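Local coordinates for putative dienelactone hydrolase (Klebsiella pneumoniae subsp. pneumoniae MGH 78578, PDB 3F67), which probably acts as a hydrolase on ester-type bonds, as a member of the dienelactone hydrolase family with the alpha/beta-hydrolase fold, at residues 147-152 with 181-186; 189-194 with 202-207. All blocks are in the same frame, centred on the assembly; numbering follows the deposited sequence.

Contact 1 of 2, residues 147-152 with 181-186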
ATOM      1  N   GLY A 147      -0.782  -4.147  -7.807  1.00 15.58           N
ATOM      2  CA  GLY A 147       0.666  -3.918  -7.760  1.00 15.66           C
ATOM      3  C   GLY A 147       1.369  -4.858  -8.746  1.00 16.00           C
ATOM      4  O   GLY A 147       1.088  -6.069  -8.771  1.00 15.27           O
ATOM      5  N   LYS A 148       2.298  -4.314  -9.533  0.50 15.53           N
ATOM      6  CA  LYS A 148       3.110  -5.113 -10.460  0.50 15.75           C
ATOM      7  C   LYS A 148       3.739  -6.305  -9.766  0.50 15.57           C
ATOM      8  O   LYS A 148       4.324  -6.142  -8.687  0.50 15.61           O
ATOM      9  CB  LYS A 148       4.255  -4.258 -11.018  0.50 16.03           C
ATOM     10  CG  LYS A 148       5.287  -5.085 -11.742  0.50 17.88           C
ATOM     11  CD  LYS A 148       6.683  -4.416 -11.754  0.50 20.40           C
ATOM     12  CE  LYS A 148       6.527  -2.945 -11.955  0.50 24.44           C
ATOM     13  NZ  LYS A 148       5.649  -2.720 -13.139  0.50 26.97           N
ATOM     14  N   LEU A 149       3.648  -7.489 -10.389  1.00 14.89           N
ATOM     15  CA  LEU A 149       4.110  -8.750  -9.775  1.00 15.53           C
ATOM     16  C   LEU A 149       5.445  -9.286 -10.293  1.00 17.85           C
ATOM     17  O   LEU A 149       6.193  -9.956  -9.559  1.00 15.90           O
ATOM     18  CB  LEU A 149       3.043  -9.821 -10.038  1.00 15.69           C
ATOM     19  CG  LEU A 149       1.693  -9.465  -9.350  1.00 12.65           C
ATOM     20  CD1 LEU A 149       0.635 -10.453  -9.879  1.00 16.73           C
ATOM     21  CD2 LEU A 149       1.740  -9.572  -7.785  1.00 15.48           C
ATOM     22  N   VAL A 150       5.682  -9.039 -11.572  1.00 20.28           N
ATOM     23  CA  VAL A 150       6.882  -9.523 -12.276  1.00 24.84           C
ATOM     24  C   VAL A 150       7.413  -8.347 -13.054  1.00 26.02           C
ATOM     25  O   VAL A 150       6.722  -7.360 -13.327  1.00 27.38           O
ATOM     26  CB  VAL A 150       6.632 -10.767 -13.248  1.00 24.64           C
ATOM     27  CG1 VAL A 150       7.652 -11.837 -12.978  1.00 28.75           C
ATOM     28  CG2 VAL A 150       5.340 -11.370 -13.078  1.00 28.04           C
ATOM     29  N   GLY A 151       8.698  -8.369 -13.325  1.00 28.75           N
ATOM     30  CA  GLY A 151       9.294  -7.203 -13.933  1.00 29.68           C
ATOM     31  C   GLY A 151      10.747  -7.503 -14.244  1.00 28.60           C
ATOM     32  O   GLY A 151      11.323  -8.500 -13.793  1.00 28.84           O
ATOM     33  N   GLU A 152      11.344  -6.616 -14.999  1.00 30.35           N
ATOM     34  CA  GLU A 152      12.795  -6.647 -15.133  1.00 30.14           C
ATOM     35  C   GLU A 152      13.308  -5.968 -13.869  1.00 29.11           C
ATOM     36  O   GLU A 152      12.590  -5.186 -13.234  1.00 28.43           O
ATOM     37  CB  GLU A 152      13.281  -5.914 -16.386  1.00 31.55           C
ATOM     38  CG  GLU A 152      12.967  -4.413 -16.413  1.00 35.18           C
ATOM     39  CD  GLU A 152      13.922  -3.616 -17.325  1.00 41.78           C
ATOM     40  OE1 GLU A 152      14.800  -4.223 -18.014  1.00 42.97           O
ATOM     41  OE2 GLU A 152      13.783  -2.360 -17.348  1.00 44.47           O
ATOM     42  N   ALA A 181      -4.080  -3.989 -18.575  1.00 19.74           N
ATOM     43  CA  ALA A 181      -3.049  -4.330 -19.570  1.00 20.38           C
ATOM     44  C   ALA A 181      -1.651  -4.257 -18.962  1.00 20.10           C
ATOM     45  O   ALA A 181      -0.741  -4.968 -19.423  1.00 20.58           O
ATOM     46  CB  ALA A 181      -3.126  -3.384 -20.757  1.00 20.78           C
ATOM     47  N   SER A 182      -1.480  -3.413 -17.941  1.00 20.14           N
ATOM     48  CA  SER A 182      -0.172  -3.262 -17.284  1.00 19.87           C
ATOM     49  C   SER A 182       0.183  -4.462 -16.379  1.00 20.37           C
ATOM     50  O   SER A 182       1.358  -4.639 -16.032  1.00 19.77           O
ATOM     51  CB  SER A 182      -0.065  -1.948 -16.508  1.00 20.31           C
ATOM     52  OG  SER A 182      -0.732  -2.022 -15.273  1.00 22.79           O
ATOM     53  N   ILE A 183      -0.825  -5.260 -16.004  1.00 17.45           N
ATOM     54  CA  ILE A 183      -0.629  -6.469 -15.174  1.00 17.35           C
ATOM     55  C   ILE A 183      -1.396  -7.622 -15.810  1.00 17.10           C
ATOM     56  O   ILE A 183      -2.507  -7.969 -15.387  1.00 15.84           O
ATOM     57  CB  ILE A 183      -1.034  -6.221 -13.679  1.00 16.37           C
ATOM     58  CG1 ILE A 183      -0.260  -5.014 -13.133  1.00 17.90           C
ATOM     59  CG2 ILE A 183      -0.840  -7.495 -12.797  1.00 15.69           C
ATOM     60  CD1 ILE A 183      -0.700  -4.558 -11.732  1.00 17.07           C
ATOM     61  N   PRO A 184      -0.807  -8.235 -16.850  1.00 16.80           N
ATOM     62  CA  PRO A 184      -1.526  -9.289 -17.540  1.00 16.96           C
ATOM     63  C   PRO A 184      -1.794 -10.499 -16.686  1.00 16.86           C
ATOM     64  O   PRO A 184      -1.067 -10.795 -15.704  1.00 17.76           O
ATOM     65  CB  PRO A 184      -0.572  -9.670 -18.711  1.00 16.80           C
ATOM     66  CG  PRO A 184       0.331  -8.549 -18.838  1.00 17.19           C
ATOM     67  CD  PRO A 184       0.510  -7.980 -17.467  1.00 16.24           C
ATOM     68  N   GLN A 185      -2.835 -11.232 -17.044  1.00 17.68           N
ATOM     69  CA  GLN A 185      -3.198 -12.386 -16.261  1.00 17.28           C
ATOM     70  C   GLN A 185      -2.137 -13.499 -16.212  1.00 16.93           C
ATOM     71  O   GLN A 185      -2.105 -14.273 -15.255  1.00 16.61           O
ATOM     72  CB  GLN A 185      -4.588 -12.922 -16.666  1.00 18.59           C
ATOM     73  CG  GLN A 185      -5.677 -11.897 -16.403  1.00 19.74           C
ATOM     74  CD  GLN A 185      -5.631 -11.398 -14.963  1.00 17.57           C
ATOM     75  OE1 GLN A 185      -5.840 -12.163 -14.034  1.00 20.02           O
ATOM     76  NE2 GLN A 185      -5.324 -10.114 -14.783  1.00 19.63           N
ATOM     77  N   ASP A 186      -1.273 -13.583 -17.220  0.50 16.76           N
ATOM     78  CA  ASP A 186      -0.205 -14.571 -17.169  0.50 16.10           C
ATOM     79  C   ASP A 186       0.686 -14.280 -15.941  0.50 15.89           C
ATOM     80  O   ASP A 186       1.159 -15.211 -15.275  0.50 15.10           O
ATOM     81  CB  ASP A 186       0.609 -14.563 -18.469  0.50 16.85           C
ATOM     82  CG  ASP A 186       0.036 -15.486 -19.532  0.50 17.03           C
ATOM     83  OD1 ASP A 186      -0.713 -16.424 -19.162  0.50 19.89           O
ATOM     84  OD2 ASP A 186       0.346 -15.295 -20.733  0.50 20.29           O
TER
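The peptide group joining Gly-147 to Lys-148 is the flat surface here, and Ile-183 packs against one of its faces. CD1 of Ile-183 stands almost straight above the peptide plane, 3.6 Å from Gly-147 C. The same methyl lies 3.7 Å from Lys-148 N. The carbonyl O of this peptide is hydrogen-bonded to the hydroxyl of Tyr-176, which helps fix the peptide's orientation. In this alpha/beta-hydrolase fold the contact joins two loops, one following strand 141-145 and the other following strand 172-177. Van der Waals packing carries it, and it is small, with 136 Å² buried.

Ile-183 contributes half of that area. Its CG1 lies anti to its own carbonyl carbon (chi1 -55°), and the chain runs on extended to CD1. This carries the methyl forward onto the peptide. The isoleucine also touches Tyr-176 and His-212. His-212 forms a probable catalytic triad with Cys-123 and Asp-180, as in dienelactone hydrolases, so the contact lies next to the presumed active site. Just before Ile-183, Ser-182 OG is hydrogen-bonded to Asp-180 OD1. Leu-149 is buried and packs on Val-188 of helix 185-197, which begins within 181-186. Across the contact its CD1 meets the second branch of the isoleucine, with Leu-149 CD1 and Ile-183 CG2 4.4 Å apart.

Contact 2 of 2, residues 189-194 with 202-207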
ATOM      1  N   GLU A 189      -0.773 -15.542 -12.881  1.00 15.56           N
ATOM      2  CA  GLU A 189      -0.480 -16.974 -12.800  1.00 16.08           C
ATOM      3  C   GLU A 189       0.940 -17.255 -12.278  1.00 15.32           C
ATOM      4  O   GLU A 189       1.145 -18.163 -11.458  1.00 15.34           O
ATOM      5  CB  GLU A 189      -0.713 -17.663 -14.160  1.00 16.57           C
ATOM      6  CG  GLU A 189      -0.333 -19.138 -14.199  1.00 19.65           C
ATOM      7  CD  GLU A 189      -1.109 -20.043 -13.217  1.00 26.57           C
ATOM      8  OE1 GLU A 189      -2.189 -19.669 -12.712  1.00 27.27           O
ATOM      9  OE2 GLU A 189      -0.629 -21.175 -13.002  1.00 32.92           O
ATOM     10  N   THR A 190       1.916 -16.504 -12.772  1.00 14.00           N
ATOM     11  CA  THR A 190       3.285 -16.658 -12.286  1.00 13.73           C
ATOM     12  C   THR A 190       3.323 -16.420 -10.777  1.00 13.23           C
ATOM     13  O   THR A 190       3.964 -17.163 -10.040  1.00 12.63           O
ATOM     14  CB  THR A 190       4.252 -15.674 -13.009  1.00 14.01           C
ATOM     15  OG1 THR A 190       4.176 -15.913 -14.421  1.00 12.47           O
ATOM     16  CG2 THR A 190       5.674 -15.857 -12.548  1.00 15.29           C
HETATM   17  N   MSE A 191       2.611 -15.395 -10.319  1.00 12.43           N
HETATM   18  CA  MSE A 191       2.606 -15.103  -8.897  1.00 13.84           C
HETATM   19  C   MSE A 191       1.896 -16.207  -8.094  1.00 14.37           C
HETATM   20  O   MSE A 191       2.374 -16.607  -7.016  1.00 14.01           O
HETATM   21  CB  MSE A 191       1.918 -13.750  -8.636  1.00 13.46           C
HETATM   22  CG  MSE A 191       1.920 -13.403  -7.169  1.00 14.43           C
HETATM   23 SE   MSE A 191       3.755 -13.024  -6.544  0.95 17.08          SE
HETATM   24  CE  MSE A 191       3.341 -12.292  -4.811  1.00 16.73           C
ATOM     25  N   ARG A 192       0.798 -16.736  -8.632  1.00 15.53           N
ATOM     26  CA  ARG A 192       0.118 -17.847  -7.970  1.00 16.22           C
ATOM     27  C   ARG A 192       1.010 -19.071  -7.871  1.00 16.51           C
ATOM     28  O   ARG A 192       0.962 -19.769  -6.858  1.00 15.72           O
ATOM     29  CB  ARG A 192      -1.209 -18.212  -8.666  1.00 15.88           C
ATOM     30  CG  ARG A 192      -2.283 -17.154  -8.404  1.00 16.93           C
ATOM     31  CD  ARG A 192      -3.541 -17.414  -9.236  1.00 21.03           C
ATOM     32  NE  ARG A 192      -4.639 -16.561  -8.752  1.00 19.47           N
ATOM     33  CZ  ARG A 192      -5.657 -16.159  -9.502  1.00 21.46           C
ATOM     34  NH1 ARG A 192      -5.741 -16.492 -10.794  1.00 21.92           N
ATOM     35  NH2 ARG A 192      -6.605 -15.433  -8.962  1.00 19.47           N
ATOM     36  N   GLN A 193       1.822 -19.332  -8.904  1.00 16.39           N
ATOM     37  CA  GLN A 193       2.787 -20.413  -8.839  1.00 16.76           C
ATOM     38  C   GLN A 193       3.780 -20.152  -7.715  1.00 15.53           C
ATOM     39  O   GLN A 193       4.117 -21.089  -6.985  1.00 16.79           O
ATOM     40  CB  GLN A 193       3.535 -20.631 -10.173  1.00 16.86           C
ATOM     41  CG  GLN A 193       2.692 -21.224 -11.270  1.00 21.44           C
ATOM     42  CD  GLN A 193       3.513 -21.487 -12.542  1.00 23.30           C
ATOM     43  OE1 GLN A 193       4.712 -21.146 -12.619  1.00 27.51           O
ATOM     44  NE2 GLN A 193       2.859 -22.022 -13.561  1.00 21.44           N
ATOM     45  N   ALA A 194       4.243 -18.912  -7.590  1.00 14.70           N
ATOM     46  CA  ALA A 194       5.252 -18.565  -6.600  1.00 15.68           C
ATOM     47  C   ALA A 194       4.652 -18.741  -5.185  1.00 16.12           C
ATOM     48  O   ALA A 194       5.300 -19.284  -4.294  1.00 16.20           O
ATOM     49  CB  ALA A 194       5.742 -17.124  -6.809  1.00 15.51           C
ATOM     50  N   ALA A 202      -2.193 -16.479   1.072  1.00 15.91           N
ATOM     51  CA  ALA A 202      -2.388 -15.371   0.166  1.00 15.86           C
ATOM     52  C   ALA A 202      -3.411 -15.756  -0.862  1.00 16.02           C
ATOM     53  O   ALA A 202      -3.553 -16.941  -1.215  1.00 17.63           O
ATOM     54  CB  ALA A 202      -1.037 -14.981  -0.556  1.00 15.52           C
ATOM     55  N   GLU A 203      -4.116 -14.774  -1.396  0.50 15.21           N
ATOM     56  CA  GLU A 203      -4.968 -15.049  -2.540  0.50 15.24           C
ATOM     57  C   GLU A 203      -5.036 -13.761  -3.304  0.50 15.30           C
ATOM     58  O   GLU A 203      -4.855 -12.677  -2.744  0.50 15.14           O
ATOM     59  CB  GLU A 203      -6.375 -15.450  -2.112  0.50 14.60           C
ATOM     60  CG  GLU A 203      -7.052 -14.314  -1.384  0.50 12.17           C
ATOM     61  CD  GLU A 203      -8.248 -14.785  -0.611  0.50 14.08           C
ATOM     62  OE1 GLU A 203      -9.322 -14.179  -0.756  0.50  5.72           O
ATOM     63  OE2 GLU A 203      -8.096 -15.784   0.143  0.50 18.28           O
ATOM     64  N   ILE A 204      -5.281 -13.912  -4.590  1.00 15.91           N
ATOM     65  CA  ILE A 204      -5.459 -12.804  -5.534  1.00 15.92           C
ATOM     66  C   ILE A 204      -6.873 -12.910  -6.116  1.00 15.69           C
ATOM     67  O   ILE A 204      -7.252 -13.936  -6.711  1.00 16.42           O
ATOM     68  CB  ILE A 204      -4.399 -12.866  -6.687  1.00 15.66           C
ATOM     69  CG1 ILE A 204      -3.005 -12.651  -6.080  1.00 17.32           C
ATOM     70  CG2 ILE A 204      -4.685 -11.820  -7.735  1.00 17.78           C
ATOM     71  CD1 ILE A 204      -1.816 -12.932  -7.059  1.00 19.33           C
ATOM     72  N   VAL A 205      -7.653 -11.866  -5.910  1.00 15.59           N
ATOM     73  CA  VAL A 205      -9.001 -11.793  -6.469  1.00 16.53           C
ATOM     74  C   VAL A 205      -8.907 -10.953  -7.727  1.00 15.52           C
ATOM     75  O   VAL A 205      -8.366  -9.840  -7.686  1.00 16.12           O
ATOM     76  CB  VAL A 205      -9.942 -11.148  -5.444  1.00 15.99           C
ATOM     77  CG1 VAL A 205     -11.359 -10.836  -6.089  1.00 17.71           C
ATOM     78  CG2 VAL A 205     -10.047 -12.069  -4.179  1.00 17.52           C
ATOM     79  N   VAL A 206      -9.410 -11.499  -8.857  1.00 15.66           N
ATOM     80  CA  VAL A 206      -9.368 -10.794 -10.127  1.00 15.83           C
ATOM     81  C   VAL A 206     -10.778 -10.360 -10.541  1.00 15.80           C
ATOM     82  O   VAL A 206     -11.690 -11.202 -10.643  1.00 15.63           O
ATOM     83  CB  VAL A 206      -8.788 -11.684 -11.228  1.00 16.08           C
ATOM     84  CG1 VAL A 206      -8.732 -10.894 -12.532  1.00 17.83           C
ATOM     85  CG2 VAL A 206      -7.378 -12.137 -10.826  1.00 17.22           C
ATOM     86  N   TYR A 207     -10.964  -9.059 -10.719  1.00 15.76           N
ATOM     87  CA  TYR A 207     -12.266  -8.479 -11.085  1.00 16.16           C
ATOM     88  C   TYR A 207     -12.416  -8.442 -12.606  1.00 16.53           C
ATOM     89  O   TYR A 207     -11.694  -7.702 -13.277  1.00 17.68           O
ATOM     90  CB  TYR A 207     -12.398  -7.062 -10.507  1.00 16.67           C
ATOM     91  CG  TYR A 207     -12.559  -7.110  -9.006  1.00 16.35           C
ATOM     92  CD1 TYR A 207     -13.833  -7.257  -8.431  1.00 16.88           C
ATOM     93  CD2 TYR A 207     -11.438  -7.063  -8.166  1.00 16.89           C
ATOM     94  CE1 TYR A 207     -13.991  -7.368  -7.025  1.00 16.37           C
ATOM     95  CE2 TYR A 207     -11.588  -7.170  -6.775  1.00 16.37           C
ATOM     96  CZ  TYR A 207     -12.858  -7.294  -6.230  1.00 14.99           C
ATOM     97  OH  TYR A 207     -13.028  -7.389  -4.875  1.00 16.32           O
TER
HETATM   98  O   HOH W   1      -5.131 -16.708  -5.704  1.00 18.11           O
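Ile-204 and Val-206 of strand 202-207 meet Met-191 and Arg-192 of helix 189-194. Between and before them, Glu-203 and Val-205 point away from this helix and pack on helix 224-238.

Ile-204 and Arg-192 carry most of the contact. The side chain of Ile-204 points toward the helix and crosses that of Met-191, a selenomethionine, at about a right angle. Ile-204 CD1 lies 3.8 Å from Met-191 CG. Arg-192 grips the backbone of Ile-204. Its chain is extended from CG to NE and reaches across to the strand. Arg-192 NH2 donates to Ile-204 O at 2.8 Å, with a bent N-H...O angle of 142°. The oxygen lies close to the guanidinium plane, at its edge, while the donor is tilted 35° from the carbonyl plane. A water accepts hydrogen bonds from Arg-192 NE and from Ile-204 N, 3.1 Å from the former. One arginine thus serves both polar backbone atoms of Ile-204, one directly and one through water.

Val-206 again points toward the helix, and its CG2 lies 3.9 Å from Arg-192 NH2. Tyr-207 OH is hydrogen-bonded to Asp-229 OD2 of helix 224-238.

The axes of segments 189-194 and 202-207 run nearly antiparallel, at 163°. This is the helix-on-strand packing of a beta-alpha-beta crossover, here strand 172-177, helix 185-197 and strand 202-207, at the outermost strand of an alpha/beta-hydrolase sheet.

In the fold
From the N terminus, the chain first builds most of the sheet and leaves strand 141-145 into the loop holding 147-152. It then passes helix 161-164 and strand 172-177 before 181-186 closes contact 1. Helix 185-197 begins at once, and a short turn leads to strand 202-207, which closes contact 2. The two loops follow in series, without nesting or crossing. Their centres lie about 11 Å apart, and both use helix 185-197. Contact 1 ties the turn leading into this helix to the loop after strand 141-145; contact 2 ties its middle to the outermost strand. They also touch directly: Leu-149 CD1 lies 3.8 Å from Met-191 CB, and Gln-185 OE1 3.5 Å from Val-206 CG1.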